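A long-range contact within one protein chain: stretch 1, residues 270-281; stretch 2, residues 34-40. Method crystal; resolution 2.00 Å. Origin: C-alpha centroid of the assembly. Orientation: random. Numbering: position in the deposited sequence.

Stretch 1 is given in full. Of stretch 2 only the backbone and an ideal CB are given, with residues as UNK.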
ATOM      1  N   GLY A 270      -1.374  -1.105  10.065  1.00 11.31           N
ATOM      2  CA  GLY A 270      -2.738  -0.660   9.894  1.00 11.90           C
ATOM      3  C   GLY A 270      -3.751  -1.766  10.063  1.00 14.14           C
ATOM      4  O   GLY A 270      -3.426  -2.871  10.501  1.00 13.39           O
ATOM      5  N   ASN A 271      -4.998  -1.442   9.756  1.00 11.51           N
ATOM      6  CA  ASN A 271      -6.069  -2.430   9.754  1.00 15.66           C
ATOM      7  C   ASN A 271      -7.044  -2.123   8.629  1.00 15.65           C
ATOM      8  O   ASN A 271      -6.884  -1.118   7.928  1.00 13.44           O
ATOM      9  CB  ASN A 271      -6.787  -2.456  11.105  1.00 11.97           C
ATOM     10  CG  ASN A 271      -7.194  -1.070  11.576  1.00 17.38           C
ATOM     11  OD1 ASN A 271      -7.721  -0.268  10.802  1.00 20.01           O
ATOM     12  ND2 ASN A 271      -6.950  -0.780  12.850  1.00 16.82           N
ATOM     13  N   GLY A 272      -8.063  -2.965   8.482  1.00 14.25           N
ATOM     14  CA  GLY A 272      -9.037  -2.826   7.411  1.00 12.91           C
ATOM     15  C   GLY A 272      -9.777  -1.501   7.415  1.00 14.74           C
ATOM     16  O   GLY A 272     -10.103  -0.959   6.356  1.00 14.86           O
ATOM     17  N   ARG A 273     -10.040  -0.970   8.604  1.00 16.73           N
ATOM     18  CA  ARG A 273     -10.761   0.297   8.722  1.00 17.95           C
ATOM     19  C   ARG A 273      -9.953   1.480   8.180  1.00 17.53           C
ATOM     20  O   ARG A 273     -10.491   2.309   7.445  1.00 16.29           O
ATOM     21  CB  ARG A 273     -11.160   0.561  10.179  1.00 17.82           C
ATOM     22  CG  ARG A 273     -11.957   1.854  10.377  1.00 22.12           C
ATOM     23  CD  ARG A 273     -12.555   1.941  11.784  1.00 22.91           C
ATOM     24  NE  ARG A 273     -11.540   1.683  12.788  1.00 26.28           N
ATOM     25  CZ  ARG A 273     -11.509   0.611  13.575  1.00 25.53           C
ATOM     26  NH1 ARG A 273     -12.465  -0.309  13.506  1.00 25.81           N
ATOM     27  NH2 ARG A 273     -10.519   0.467  14.440  1.00 25.33           N
ATOM     28  N   GLY A 274      -8.670   1.562   8.532  1.00 16.98           N
ATOM     29  CA  GLY A 274      -7.824   2.647   8.050  1.00 15.37           C
ATOM     30  C   GLY A 274      -7.691   2.642   6.533  1.00 14.93           C
ATOM     31  O   GLY A 274      -7.856   3.683   5.851  1.00 15.50           O
ATOM     32  N   ILE A 275      -7.427   1.449   6.004  1.00 11.88           N
ATOM     33  CA  ILE A 275      -7.290   1.240   4.566  1.00 14.53           C
ATOM     34  C   ILE A 275      -8.566   1.635   3.836  1.00 14.02           C
ATOM     35  O   ILE A 275      -8.528   2.359   2.831  1.00 12.36           O
ATOM     36  CB  ILE A 275      -6.954  -0.228   4.249  1.00 14.75           C
ATOM     37  CG1 ILE A 275      -5.634  -0.627   4.905  1.00 18.81           C
ATOM     38  CG2 ILE A 275      -6.898  -0.461   2.749  1.00 10.22           C
ATOM     39  CD1 ILE A 275      -5.367  -2.130   4.857  1.00 18.03           C
ATOM     40  N   ALA A 276      -9.695   1.162   4.356  1.00 11.50           N
ATOM     41  CA  ALA A 276     -10.981   1.424   3.732  1.00 10.85           C
ATOM     42  C   ALA A 276     -11.341   2.898   3.796  1.00 12.31           C
ATOM     43  O   ALA A 276     -12.063   3.388   2.939  1.00 13.76           O
ATOM     44  CB  ALA A 276     -12.074   0.601   4.393  1.00 15.56           C
ATOM     45  N   LYS A 277     -10.886   3.594   4.832  1.00 10.26           N
ATOM     46  CA  LYS A 277     -11.148   5.024   4.914  1.00 15.00           C
ATOM     47  C   LYS A 277     -10.386   5.779   3.835  1.00 13.09           C
ATOM     48  O   LYS A 277     -10.958   6.647   3.170  1.00 12.85           O
ATOM     49  CB  LYS A 277     -10.784   5.577   6.294  1.00 12.85           C
ATOM     50  CG  LYS A 277     -11.864   5.327   7.341  1.00 13.94           C
ATOM     51  CD  LYS A 277     -11.491   5.898   8.699  1.00 15.40           C
ATOM     52  CE  LYS A 277     -12.588   5.549   9.724  1.00 23.61           C
ATOM     53  NZ  LYS A 277     -12.351   6.214  11.033  1.00 21.59           N
ATOM     54  N   VAL A 278      -9.101   5.457   3.659  1.00 11.38           N
ATOM     55  CA  VAL A 278      -8.340   6.153   2.614  1.00 11.86           C
ATOM     56  C   VAL A 278      -8.914   5.852   1.219  1.00 13.26           C
ATOM     57  O   VAL A 278      -9.193   6.775   0.424  1.00 13.44           O
ATOM     58  CB  VAL A 278      -6.846   5.793   2.657  1.00 12.15           C
ATOM     59  CG1 VAL A 278      -6.088   6.521   1.546  1.00 14.79           C
ATOM     60  CG2 VAL A 278      -6.266   6.159   4.015  1.00 18.97           C
ATOM     61  N   TYR A 279      -9.106   4.572   0.916  1.00 11.69           N
ATOM     62  CA  TYR A 279      -9.639   4.245  -0.404  1.00 13.51           C
ATOM     63  C   TYR A 279     -11.091   4.694  -0.561  1.00 16.27           C
ATOM     64  O   TYR A 279     -11.544   4.945  -1.666  1.00 12.92           O
ATOM     65  CB  TYR A 279      -9.513   2.753  -0.686  1.00 13.73           C
ATOM     66  CG  TYR A 279      -8.133   2.387  -1.158  1.00 12.85           C
ATOM     67  CD1 TYR A 279      -7.688   2.792  -2.408  1.00 12.68           C
ATOM     68  CD2 TYR A 279      -7.263   1.662  -0.349  1.00 13.03           C
ATOM     69  CE1 TYR A 279      -6.412   2.468  -2.863  1.00 13.21           C
ATOM     70  CE2 TYR A 279      -5.987   1.332  -0.788  1.00 13.85           C
ATOM     71  CZ  TYR A 279      -5.568   1.741  -2.051  1.00 12.74           C
ATOM     72  OH  TYR A 279      -4.309   1.429  -2.496  1.00 14.16           O
ATOM     73  N   GLY A 280     -11.798   4.815   0.557  1.00 13.82           N
ATOM     74  CA  GLY A 280     -13.155   5.325   0.588  1.00 13.35           C
ATOM     75  C   GLY A 280     -13.177   6.779   0.160  1.00 14.34           C
ATOM     76  O   GLY A 280     -14.007   7.164  -0.667  1.00 16.64           O
ATOM     77  N   ALA A 281     -12.252   7.580   0.691  1.00 11.82           N
ATOM     78  CA  ALA A 281     -12.098   8.963   0.220  1.00 17.00           C
ATOM     79  C   ALA A 281     -11.776   8.995  -1.269  1.00 16.26           C
ATOM     80  O   ALA A 281     -12.352   9.793  -2.017  1.00 16.45           O
ATOM     81  CB  ALA A 281     -11.009   9.694   1.002  1.00 11.97           C
ATOM     82  N   UNK A  34      -8.297 -11.037  11.866  1.00 14.41           N
ATOM     83  CA  UNK A  34      -8.515 -10.237  10.670  1.00 12.04           C
ATOM     84  C   UNK A  34      -9.399  -9.031  10.918  1.00 15.51           C
ATOM     85  O   UNK A  34     -10.229  -9.008  11.834  1.00 11.18           O
ATOM     86  CB  UNK A  34      -9.132 -11.104   9.571  1.00 12.04           C
ATOM     87  N   UNK A  35      -9.223  -8.034  10.063  1.00 14.90           N
ATOM     88  CA  UNK A  35     -10.036  -6.836  10.079  1.00 14.52           C
ATOM     89  C   UNK A  35     -10.419  -6.467   8.649  1.00 16.22           C
ATOM     90  O   UNK A  35      -9.652  -6.689   7.697  1.00 15.78           O
ATOM     91  CB  UNK A  35      -9.296  -5.685  10.762  1.00 14.52           C
ATOM     92  N   UNK A  36     -11.614  -5.902   8.516  1.00 17.53           N
ATOM     93  CA  UNK A  36     -12.187  -5.570   7.226  1.00 15.77           C
ATOM     94  C   UNK A  36     -12.966  -4.256   7.293  1.00 14.22           C
ATOM     95  O   UNK A  36     -13.714  -4.004   8.244  1.00 16.87           O
ATOM     96  CB  UNK A  36     -13.095  -6.703   6.744  1.00 15.77           C
ATOM     97  N   UNK A  37     -12.819  -3.434   6.265  1.00 14.74           N
ATOM     98  CA  UNK A  37     -13.590  -2.210   6.162  1.00 13.09           C
ATOM     99  C   UNK A  37     -14.182  -2.043   4.773  1.00 13.90           C
ATOM    100  O   UNK A  37     -13.624  -2.514   3.771  1.00 10.63           O
ATOM    101  CB  UNK A  37     -12.717  -1.003   6.511  1.00 13.09           C
ATOM    102  N   UNK A  38     -15.335  -1.385   4.721  1.00 12.48           N
ATOM    103  CA  UNK A  38     -15.983  -1.064   3.466  1.00 15.18           C
ATOM    104  C   UNK A  38     -16.637   0.309   3.565  1.00 13.11           C
ATOM    105  O   UNK A  38     -17.436   0.577   4.473  1.00 14.43           O
ATOM    106  CB  UNK A  38     -17.014  -2.133   3.098  1.00 15.18           C
ATOM    107  N   UNK A  39     -16.265   1.189   2.644  1.00 13.51           N
ATOM    108  CA  UNK A  39     -16.834   2.522   2.560  1.00 16.03           C
ATOM    109  C   UNK A  39     -17.657   2.659   1.289  1.00 19.86           C
ATOM    110  O   UNK A  39     -17.254   2.201   0.219  1.00 17.94           O
ATOM    111  CB  UNK A  39     -15.734   3.584   2.606  1.00 16.03           C
ATOM    112  N   UNK A  40     -18.827   3.270   1.425  1.00 16.79           N
ATOM    113  CA  UNK A  40     -19.703   3.552   0.300  1.00 19.27           C
ATOM    114  C   UNK A  40     -20.081   5.030   0.337  1.00 16.29           C
ATOM    115  O   UNK A  40     -20.493   5.554   1.383  1.00 17.54           O
ATOM    116  CB  UNK A  40     -20.948   2.663   0.333  1.00 19.27           C
TER

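Residues 34-40 form an extended strand that runs nearly parallel to helix 272-281, their axes 21° apart and 6.0 Å from each other at the closest point. CA-to-CB directions alternate along such a strand, so the ideal CBs of 35, 37 and 39 point toward the helix while those of 36, 38 and 40 point away.

Position 34 has nothing of residues 270-281 within 5.5 Å of its ideal CB, and this contact therefore sets no preference there. The residue is Ala34.

At position 35 the CB points toward the first turn of the helix, 3.8 Å from Gly272 N and 4.1 Å from Asn271 CB. Gly272 N belongs to the first helical turn, where amides have no preceding turn to supply a carbonyl acceptor; Asn271, at the N-cap, satisfies Gly274 N through its OD1 at 3.1 Å but leaves Gly272 N free. A short side chain carrying an acceptor would suit: serine or threonine, perhaps aspartate or asparagine. The residue is Ser35. With chi1 at 65° (p), its OG accepts a hydrogen bond from Gly272 N at 2.8 Å, with a nearly straight N-H...O angle of 165°.

Position 36 directs its CB away, and residues of many sizes would fit as far as the helix is concerned. It is Phe36, chi1 t, whose backbone nonetheless passes close to the helix: its CA lies 4.2 Å from the CA of Gly272, a separation allowed by the absence of a side chain on the glycine.

Position 37 is the most restrictive. A CB there would point toward the helix and fall 2.6 Å from Gly272 O and 2.7 Å from Ala276 CB, both clashes, with Arg273 CA tight at 3.2 Å. The phi/psi of -133/150 is ordinary for a strand and open to L-residues other than proline, so it is space that calls for glycine. Gly37 is found, and Ala276 CB packs 3.4 Å from Gly37 C.

Position 38 again points away, and nothing of the helix lies within 5.5 Å of its ideal CB; a range of side chains is possible. Leu38 occupies it, with its backbone N 3.8 Å from Ala276 CB.

Position 39 points toward the helix, its CB 3.7 Å from both Ala276 O and Gly280 CA. This shallow site favours a small side chain, alanine above all, with serine or glycine conceivable. Ala39 fills it, its methyl resting against the bare CA of Gly280.

Position 40 points away and out of contact, leaving the choice open; the residue is Ile40.

Stretch 2 34-40: ASFGLAI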
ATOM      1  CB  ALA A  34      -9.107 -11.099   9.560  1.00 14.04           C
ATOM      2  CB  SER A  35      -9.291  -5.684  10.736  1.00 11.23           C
ATOM      3  OG  SER A  35      -8.152  -5.332   9.971  1.00 19.32           O
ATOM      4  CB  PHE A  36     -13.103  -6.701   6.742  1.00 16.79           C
ATOM      5  CG  PHE A  36     -13.821  -6.386   5.460  1.00 17.02           C
ATOM      6  CD1 PHE A  36     -15.104  -5.855   5.481  1.00 19.55           C
ATOM      7  CD2 PHE A  36     -13.201  -6.577   4.240  1.00 17.90           C
ATOM      8  CE1 PHE A  36     -15.754  -5.532   4.303  1.00 17.22           C
ATOM      9  CE2 PHE A  36     -13.852  -6.267   3.055  1.00 20.41           C
ATOM     10  CZ  PHE A  36     -15.128  -5.754   3.086  1.00 16.77           C
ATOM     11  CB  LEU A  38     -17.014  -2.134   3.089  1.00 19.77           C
ATOM     12  CG  LEU A  38     -17.806  -1.927   1.784  1.00 18.35           C
ATOM     13  CD1 LEU A  38     -16.938  -2.142   0.566  1.00 21.15           C
ATOM     14  CD2 LEU A  38     -19.026  -2.843   1.711  1.00 23.38           C
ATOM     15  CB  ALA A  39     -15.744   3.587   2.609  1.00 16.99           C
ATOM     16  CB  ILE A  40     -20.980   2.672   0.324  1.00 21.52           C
ATOM     17  CG1 ILE A  40     -20.616   1.193   0.210  1.00 20.95           C
ATOM     18  CG2 ILE A  40     -21.912   3.030  -0.833  1.00 22.20           C
ATOM     19  CD1 ILE A  40     -20.101   0.808  -1.170  1.00 21.88           C
TER
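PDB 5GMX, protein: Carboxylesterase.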